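Local atomic coordinates of homospermidine synthase (Legionella pneumophila subsp. pneumophila str. Philadelphia 1, PDB entry 2PH5), a protein that binds NAD and is thought to catalyse the formation of homospermidine. Residues 205-210 with 317-322; 273-278 with 287-292. One frame throughout, in Å; residues are numbered along the deposited sequence.

Contact 1 of 2, residues 205-210 with 317-322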
ATOM      1  N   VAL A 205      -7.695  17.987   7.668  1.00 19.77           N
ATOM      2  CA  VAL A 205      -7.304  18.485   6.366  1.00 18.84           C
ATOM      3  C   VAL A 205      -7.392  17.135   5.675  1.00 18.28           C
ATOM      4  O   VAL A 205      -6.502  16.292   5.823  1.00 19.14           O
ATOM      5  CB  VAL A 205      -5.849  19.011   6.331  1.00 20.16           C
ATOM      6  CG1 VAL A 205      -5.479  19.400   4.904  1.00 17.90           C
ATOM      7  CG2 VAL A 205      -5.712  20.232   7.253  1.00 19.62           C
ATOM      8  N   ALA A 206      -8.511  16.907   4.995  1.00 17.82           N
ATOM      9  CA  ALA A 206      -8.752  15.639   4.322  1.00 18.65           C
ATOM     10  C   ALA A 206      -8.514  15.767   2.827  1.00 20.25           C
ATOM     11  O   ALA A 206      -9.209  16.512   2.133  1.00 22.17           O
ATOM     12  CB  ALA A 206     -10.173  15.171   4.598  1.00 17.11           C
ATOM     13  N   GLU A 207      -7.515  15.039   2.341  1.00 20.44           N
ATOM     14  CA  GLU A 207      -7.160  15.068   0.931  1.00 21.74           C
ATOM     15  C   GLU A 207      -7.024  13.656   0.406  1.00 21.58           C
ATOM     16  O   GLU A 207      -6.557  12.756   1.107  1.00 18.77           O
ATOM     17  CB  GLU A 207      -5.840  15.821   0.716  1.00 20.13           C
ATOM     18  CG  GLU A 207      -5.361  15.860  -0.732  1.00 22.91           C
ATOM     19  CD  GLU A 207      -4.019  16.566  -0.900  1.00 27.68           C
ATOM     20  OE1 GLU A 207      -3.555  17.205   0.073  1.00 28.85           O
ATOM     21  OE2 GLU A 207      -3.430  16.494  -2.007  1.00 27.24           O
ATOM     22  N   GLN A 208      -7.429  13.471  -0.842  1.00 21.77           N
ATOM     23  CA  GLN A 208      -7.344  12.170  -1.462  1.00 22.28           C
ATOM     24  C   GLN A 208      -6.948  12.334  -2.919  1.00 22.08           C
ATOM     25  O   GLN A 208      -7.728  12.821  -3.733  1.00 23.28           O
ATOM     26  CB  GLN A 208      -8.683  11.466  -1.330  1.00 21.40           C
ATOM     27  CG  GLN A 208      -8.558   9.983  -1.106  1.00 26.42           C
ATOM     28  CD  GLN A 208      -9.732   9.439  -0.327  1.00 28.57           C
ATOM     29  OE1 GLN A 208      -9.975   8.229  -0.301  1.00 26.31           O
ATOM     30  NE2 GLN A 208     -10.471  10.340   0.325  1.00 30.88           N
ATOM     31  N   ASP A 209      -5.715  11.937  -3.223  1.00 22.65           N
ATOM     32  CA  ASP A 209      -5.144  12.021  -4.563  1.00 20.55           C
ATOM     33  C   ASP A 209      -5.429  10.716  -5.288  1.00 21.87           C
ATOM     34  O   ASP A 209      -4.955   9.652  -4.876  1.00 22.04           O
ATOM     35  CB  ASP A 209      -3.626  12.225  -4.465  1.00 21.42           C
ATOM     36  CG  ASP A 209      -3.020  12.813  -5.732  1.00 23.75           C
ATOM     37  OD1 ASP A 209      -3.442  12.444  -6.852  1.00 24.19           O
ATOM     38  OD2 ASP A 209      -2.096  13.644  -5.602  1.00 22.54           O
ATOM     39  N   SER A 210      -6.198  10.803  -6.372  1.00 21.82           N
ATOM     40  CA  SER A 210      -6.546   9.628  -7.167  1.00 20.97           C
ATOM     41  C   SER A 210      -5.887   9.654  -8.549  1.00 22.06           C
ATOM     42  O   SER A 210      -6.280   8.906  -9.439  1.00 22.98           O
ATOM     43  CB  SER A 210      -8.072   9.524  -7.333  1.00 19.15           C
ATOM     44  OG  SER A 210      -8.603  10.618  -8.064  1.00 20.19           O
ATOM     45  N   VAL A 317      -6.832  19.147  15.690  1.00 22.49           N
ATOM     46  CA  VAL A 317      -6.474  19.427  14.307  1.00 23.38           C
ATOM     47  C   VAL A 317      -5.272  18.612  13.850  1.00 23.59           C
ATOM     48  O   VAL A 317      -4.224  18.613  14.499  1.00 25.69           O
ATOM     49  CB  VAL A 317      -6.114  20.917  14.089  1.00 24.58           C
ATOM     50  CG1 VAL A 317      -5.857  21.172  12.603  1.00 22.28           C
ATOM     51  CG2 VAL A 317      -7.234  21.814  14.602  1.00 23.31           C
ATOM     52  N   HIS A 318      -5.439  17.929  12.724  1.00 20.87           N
ATOM     53  CA  HIS A 318      -4.382  17.135  12.141  1.00 20.70           C
ATOM     54  C   HIS A 318      -4.721  16.804  10.692  1.00 20.94           C
ATOM     55  O   HIS A 318      -5.834  17.061  10.231  1.00 17.26           O
ATOM     56  CB  HIS A 318      -4.124  15.858  12.962  1.00 19.63           C
ATOM     57  CG  HIS A 318      -5.223  14.843  12.896  1.00 20.81           C
ATOM     58  ND1 HIS A 318      -5.507  14.129  11.751  1.00 20.75           N
ATOM     59  CD2 HIS A 318      -6.067  14.381  13.849  1.00 20.40           C
ATOM     60  CE1 HIS A 318      -6.476  13.267  12.006  1.00 23.17           C
ATOM     61  NE2 HIS A 318      -6.833  13.398  13.271  1.00 18.53           N
ATOM     62  N   TYR A 319      -3.744  16.238   9.992  1.00 21.74           N
ATOM     63  CA  TYR A 319      -3.846  15.892   8.580  1.00 23.13           C
ATOM     64  C   TYR A 319      -4.259  14.415   8.383  1.00 21.61           C
ATOM     65  O   TYR A 319      -3.813  13.534   9.116  1.00 23.40           O
ATOM     66  CB  TYR A 319      -2.469  16.179   7.940  1.00 26.26           C
ATOM     67  CG  TYR A 319      -2.405  16.288   6.424  1.00 31.53           C
ATOM     68  CD1 TYR A 319      -1.170  16.304   5.757  1.00 34.35           C
ATOM     69  CD2 TYR A 319      -3.570  16.369   5.655  1.00 35.75           C
ATOM     70  CE1 TYR A 319      -1.102  16.391   4.352  1.00 35.81           C
ATOM     71  CE2 TYR A 319      -3.518  16.458   4.262  1.00 35.34           C
ATOM     72  CZ  TYR A 319      -2.283  16.469   3.619  1.00 37.99           C
ATOM     73  OH  TYR A 319      -2.241  16.569   2.243  1.00 41.74           O
ATOM     74  N   ALA A 320      -5.132  14.164   7.407  1.00 20.09           N
ATOM     75  CA  ALA A 320      -5.605  12.816   7.055  1.00 19.32           C
ATOM     76  C   ALA A 320      -5.362  12.722   5.546  1.00 19.77           C
ATOM     77  O   ALA A 320      -6.255  12.996   4.737  1.00 21.03           O
ATOM     78  CB  ALA A 320      -7.105  12.676   7.363  1.00 15.00           C
ATOM     79  N   TYR A 321      -4.145  12.339   5.181  1.00 21.12           N
ATOM     80  CA  TYR A 321      -3.717  12.270   3.784  1.00 19.97           C
ATOM     81  C   TYR A 321      -3.717  10.899   3.135  1.00 21.05           C
ATOM     82  O   TYR A 321      -3.302   9.908   3.729  1.00 21.40           O
ATOM     83  CB  TYR A 321      -2.301  12.846   3.668  1.00 18.14           C
ATOM     84  CG  TYR A 321      -1.757  12.985   2.255  1.00 19.48           C
ATOM     85  CD1 TYR A 321      -0.420  12.708   1.978  1.00 16.41           C
ATOM     86  CD2 TYR A 321      -2.553  13.474   1.212  1.00 20.30           C
ATOM     87  CE1 TYR A 321       0.115  12.919   0.713  1.00 17.24           C
ATOM     88  CE2 TYR A 321      -2.020  13.691  -0.066  1.00 17.45           C
ATOM     89  CZ  TYR A 321      -0.684  13.412  -0.305  1.00 17.02           C
ATOM     90  OH  TYR A 321      -0.146  13.636  -1.553  1.00 17.27           O
ATOM     91  N   ASN A 322      -4.166  10.865   1.890  1.00 21.19           N
ATOM     92  CA  ASN A 322      -4.177   9.638   1.113  1.00 21.76           C
ATOM     93  C   ASN A 322      -3.626  10.072  -0.237  1.00 21.66           C
ATOM     94  O   ASN A 322      -4.348  10.645  -1.060  1.00 22.57           O
ATOM     95  CB  ASN A 322      -5.594   9.099   0.960  1.00 22.78           C
ATOM     96  CG  ASN A 322      -5.622   7.708   0.361  1.00 26.35           C
ATOM     97  OD1 ASN A 322      -6.678   7.203  -0.009  1.00 32.93           O
ATOM     98  ND2 ASN A 322      -4.461   7.077   0.270  1.00 25.99           N
TER
HETATM   99  O   HOH W   1      -1.666  15.042  -3.269  1.00 16.85           O
HETATM  100  O   HOH W   2       0.312  11.854  -4.468  1.00 15.44           O
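Val205 to Asp209 and Val317 to Asn322 are neighbouring parallel strands of the mixed sheet in the saccharopine dehydrogenase-type C-terminal domain. Their directions differ by 6° and their axes approach to 4.9 Å. Four pairs face each other, from Val205 with Tyr319 to Gln208 with Asn322. Backbone bonds zigzag between them: Val205 N to His318 O, Ala320 N to Val205 O, a weak one from Glu207 N to Ala320 O, then Asn322 N to Glu207 O and Asp209 N to Asn322 O. Val205, Glu207, Tyr319 and Tyr321 share one face of the sheet. Glu207 carries most of the polar contact there. Its CG is anti to the backbone N (chi1 178°), and the extended chain beyond it carries the carboxylate out to the Tyr319 hydroxyl. Tyr319 OH donates to Glu207 OE1 at 2.6 Å, meeting it from above the carboxylate plane. Val205 O lies at the edge of the Tyr319 ring, by CD2. Separately, Val205 CB makes an apolar contact with Tyr319 CD2 at 3.6 Å. The Tyr321 ring lies alongside Glu207, pointing the same way, and Tyr321 CE2 is 3.6 Å from Glu207 CD. A water lies among Glu207 OE2, Asp209 OD2 and Tyr321 OH, within bonding distance of all three. Asp209 OD2 also bonds to Thr225, and Tyr321 OH to Trp226. Val205, Glu207 and Tyr319 touch Asn159, an NAD-binding residue at the start of helix 158-176. Ala206, Gln208, Ala320 and Asn322 lie on the other face, where the Gln208 and Asn322 side chains cross with their amide planes 46° apart. Gln208 CG comes 3.5 Å from Asn322 OD1. At the opposite end of the pair, His318 ND1 bonds to the O of the next residue, Tyr319, at 3.2 Å from above the carbonyl plane.

Contact 2 of 2, residues 273-278 with 287-292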
ATOM      1  N   GLY A 273       3.228   5.996   9.643  1.00 18.37           N
ATOM      2  CA  GLY A 273       2.877   4.729  10.265  1.00 18.58           C
ATOM      3  C   GLY A 273       1.610   4.817  11.108  1.00 19.27           C
ATOM      4  O   GLY A 273       1.278   3.888  11.843  1.00 21.04           O
ATOM      5  N   VAL A 274       0.912   5.944  11.001  1.00 18.76           N
ATOM      6  CA  VAL A 274      -0.326   6.187  11.730  1.00 20.02           C
ATOM      7  C   VAL A 274      -1.460   6.473  10.739  1.00 21.98           C
ATOM      8  O   VAL A 274      -1.340   7.350   9.883  1.00 22.12           O
ATOM      9  CB  VAL A 274      -0.206   7.425  12.661  1.00 19.81           C
ATOM     10  CG1 VAL A 274      -1.419   7.510  13.574  1.00 17.15           C
ATOM     11  CG2 VAL A 274       1.081   7.360  13.475  1.00 18.74           C
HETATM   12  N   MSE A 275      -2.557   5.734  10.848  1.00 23.67           N
HETATM   13  CA  MSE A 275      -3.700   5.934   9.966  1.00 24.52           C
HETATM   14  C   MSE A 275      -4.856   6.547  10.762  1.00 24.58           C
HETATM   15  O   MSE A 275      -5.042   6.257  11.947  1.00 25.32           O
HETATM   16  CB  MSE A 275      -4.156   4.594   9.379  1.00 31.09           C
HETATM   17  CG  MSE A 275      -3.081   3.791   8.668  1.00 36.93           C
HETATM   18 SE   MSE A 275      -2.287   4.729   7.178  1.00 51.78          SE
HETATM   19  CE  MSE A 275      -3.783   4.679   5.941  1.00 41.93           C
ATOM     20  N   VAL A 276      -5.634   7.398  10.111  1.00 22.65           N
ATOM     21  CA  VAL A 276      -6.776   8.018  10.761  1.00 19.79           C
ATOM     22  C   VAL A 276      -7.973   7.913   9.821  1.00 20.50           C
ATOM     23  O   VAL A 276      -7.825   7.945   8.599  1.00 21.78           O
ATOM     24  CB  VAL A 276      -6.515   9.504  11.080  1.00 20.09           C
ATOM     25  CG1 VAL A 276      -5.691   9.640  12.362  1.00 18.78           C
ATOM     26  CG2 VAL A 276      -5.793  10.145   9.919  1.00 19.42           C
ATOM     27  N   ARG A 277      -9.154   7.777  10.413  1.00 18.62           N
ATOM     28  CA  ARG A 277     -10.407   7.661   9.681  1.00 18.01           C
ATOM     29  C   ARG A 277     -10.951   9.050   9.347  1.00 19.78           C
ATOM     30  O   ARG A 277     -11.242   9.831  10.245  1.00 20.28           O
ATOM     31  CB  ARG A 277     -11.439   6.914  10.532  1.00 17.16           C
ATOM     32  CG  ARG A 277     -11.089   5.463  10.834  1.00 16.19           C
ATOM     33  CD  ARG A 277     -12.148   4.777  11.697  1.00 14.24           C
ATOM     34  NE  ARG A 277     -11.880   3.347  11.828  1.00 17.63           N
ATOM     35  CZ  ARG A 277     -11.094   2.801  12.754  1.00 19.21           C
ATOM     36  NH1 ARG A 277     -10.495   3.564  13.660  1.00 21.85           N
ATOM     37  NH2 ARG A 277     -10.882   1.492  12.757  1.00 13.31           N
ATOM     38  N   SER A 278     -11.090   9.358   8.064  1.00 19.67           N
ATOM     39  CA  SER A 278     -11.609  10.651   7.663  1.00 19.43           C
ATOM     40  C   SER A 278     -12.628  10.501   6.529  1.00 21.92           C
ATOM     41  O   SER A 278     -13.075   9.391   6.226  1.00 22.98           O
ATOM     42  CB  SER A 278     -10.457  11.572   7.256  1.00 18.47           C
ATOM     43  OG  SER A 278     -10.884  12.905   7.098  1.00 10.51           O
ATOM     44  N   HIS A 287      -9.077   5.722   4.899  1.00 23.95           N
ATOM     45  CA  HIS A 287      -8.040   5.748   5.919  1.00 23.46           C
ATOM     46  C   HIS A 287      -6.842   6.514   5.381  1.00 23.49           C
ATOM     47  O   HIS A 287      -6.118   6.026   4.512  1.00 24.86           O
ATOM     48  CB  HIS A 287      -7.595   4.338   6.312  1.00 22.01           C
ATOM     49  CG  HIS A 287      -8.595   3.593   7.143  1.00 23.55           C
ATOM     50  ND1 HIS A 287      -8.288   2.423   7.805  1.00 17.25           N
ATOM     51  CD2 HIS A 287      -9.903   3.840   7.400  1.00 22.60           C
ATOM     52  CE1 HIS A 287      -9.364   1.982   8.434  1.00 20.77           C
ATOM     53  NE2 HIS A 287     -10.357   2.823   8.203  1.00 23.59           N
ATOM     54  N   GLY A 288      -6.625   7.715   5.898  1.00 21.92           N
ATOM     55  CA  GLY A 288      -5.492   8.498   5.438  1.00 20.88           C
ATOM     56  C   GLY A 288      -4.301   8.423   6.381  1.00 19.73           C
ATOM     57  O   GLY A 288      -4.442   8.022   7.538  1.00 20.10           O
ATOM     58  N   PHE A 289      -3.123   8.786   5.884  1.00 17.70           N
ATOM     59  CA  PHE A 289      -1.919   8.797   6.703  1.00 18.07           C
ATOM     60  C   PHE A 289      -1.962  10.082   7.519  1.00 17.43           C
ATOM     61  O   PHE A 289      -2.325  11.139   6.994  1.00 14.47           O
ATOM     62  CB  PHE A 289      -0.645   8.805   5.837  1.00 17.81           C
ATOM     63  CG  PHE A 289      -0.391   7.523   5.108  1.00 18.83           C
ATOM     64  CD1 PHE A 289      -0.980   7.287   3.867  1.00 19.65           C
ATOM     65  CD2 PHE A 289       0.405   6.532   5.678  1.00 16.21           C
ATOM     66  CE1 PHE A 289      -0.785   6.081   3.199  1.00 18.57           C
ATOM     67  CE2 PHE A 289       0.609   5.322   5.023  1.00 17.86           C
ATOM     68  CZ  PHE A 289       0.010   5.092   3.777  1.00 19.83           C
ATOM     69  N   LEU A 290      -1.604   9.992   8.795  1.00 17.82           N
ATOM     70  CA  LEU A 290      -1.596  11.164   9.664  1.00 20.28           C
ATOM     71  C   LEU A 290      -0.268  11.913   9.511  1.00 22.48           C
ATOM     72  O   LEU A 290       0.453  12.147  10.481  1.00 21.82           O
ATOM     73  CB  LEU A 290      -1.831  10.730  11.117  1.00 19.16           C
ATOM     74  CG  LEU A 290      -1.912  11.726  12.293  1.00 20.60           C
ATOM     75  CD1 LEU A 290      -2.447  13.073  11.885  1.00 18.67           C
ATOM     76  CD2 LEU A 290      -2.785  11.099  13.370  1.00 19.97           C
ATOM     77  N   ILE A 291       0.036  12.264   8.262  1.00 25.77           N
ATOM     78  CA  ILE A 291       1.239  12.998   7.895  1.00 30.24           C
ATOM     79  C   ILE A 291       1.268  14.330   8.619  1.00 32.27           C
ATOM     80  O   ILE A 291       0.287  15.060   8.633  1.00 33.79           O
ATOM     81  CB  ILE A 291       1.292  13.267   6.362  1.00 31.43           C
ATOM     82  CG1 ILE A 291       2.223  12.269   5.678  1.00 32.78           C
ATOM     83  CG2 ILE A 291       1.828  14.657   6.079  1.00 32.84           C
ATOM     84  CD1 ILE A 291       1.814  10.856   5.829  1.00 31.61           C
ATOM     85  N   THR A 292       2.409  14.655   9.205  1.00 36.21           N
ATOM     86  CA  THR A 292       2.568  15.897   9.948  1.00 41.26           C
ATOM     87  C   THR A 292       2.615  17.140   9.046  1.00 43.56           C
ATOM     88  O   THR A 292       2.846  17.033   7.840  1.00 43.05           O
ATOM     89  CB  THR A 292       3.873  15.836  10.743  1.00 42.18           C
ATOM     90  OG1 THR A 292       4.979  15.863   9.832  1.00 44.40           O
ATOM     91  CG2 THR A 292       3.941  14.545  11.547  1.00 41.46           C
TER
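Met275 to Ser278 and His287 to Phe289 form an antiparallel beta hairpin whose short strands approach to 4.6 Å at 133°, far from strictly antiparallel. Val276 and Gly288 are the hydrogen-bonded pair: Val276 N donates to Gly288 O and Gly288 N to Val276 O. Met275 with Phe289 and Arg277 with His287 are the non-hydrogen-bonded pairs flanking it. Beyond the strand, Leu290 N still bonds to Val274 O at 2.9 Å. Leu290 is the centre of an inverse gamma turn, closed by a weak bond from Ile291 N to Phe289 O. Met275, a selenomethionine, makes a Met-aromatic contact with Phe289. Its CG is anti to the carbonyl carbon (chi1 -54°), and bends at chi2 and chi3 bring SE and then CE over one face of the ring. SE is 3.8 Å from the Phe289 centroid and displaced toward the CD2 and CE2 rim. Met275 CE sits almost on the ring normal, 4.2 Å from the same centroid, as a CH-pi contact. On the same face of the hairpin, Arg277 lies beside His287, its CG 3.8 Å from His287 NE2, with the guanidinium and ring planes 77° apart. Arg277 NE and His287 NE2 both meet Glu338 of the second subunit, the first in a salt bridge with OE1, the second in a hydrogen bond with OE2. Arg277 NH2 makes another salt bridge, to Glu456 of its own chain. The hairpin thus takes part in the dimer interface. Leu290 CD2 touches two valines, 3.4 Å from Val276 CG1 and 3.8 Å from Val274 CG1. Val276 and Leu290 cross at about a right angle. Both also touch His318 of strand 311-322 and Phe466 of helix 466-469, while Val274 rests on Ala239 of strand 238-242.

Contact 2 is nested in the chain between the two strands of contact 1, and the two centres lie 8 Å apart. Segment 317-322 of contact 1 is where contact 2 touches it. A backbone bond between Tyr321 O and Phe289 N is doubtful, because the modelled distance is too short. Leu290 and Ile291 pack against His318 and Tyr319, which brings the turn of contact 2 close to contact 1. Contact 1 is nearer the cofactor: the side chain of Glu207 comes within about 7 Å of bound NAD, and that of Tyr319 within about 3 Å of the Asn159 side chain. Leu290 of contact 2 remains about 11 Å from Asn159, side chain to side chain.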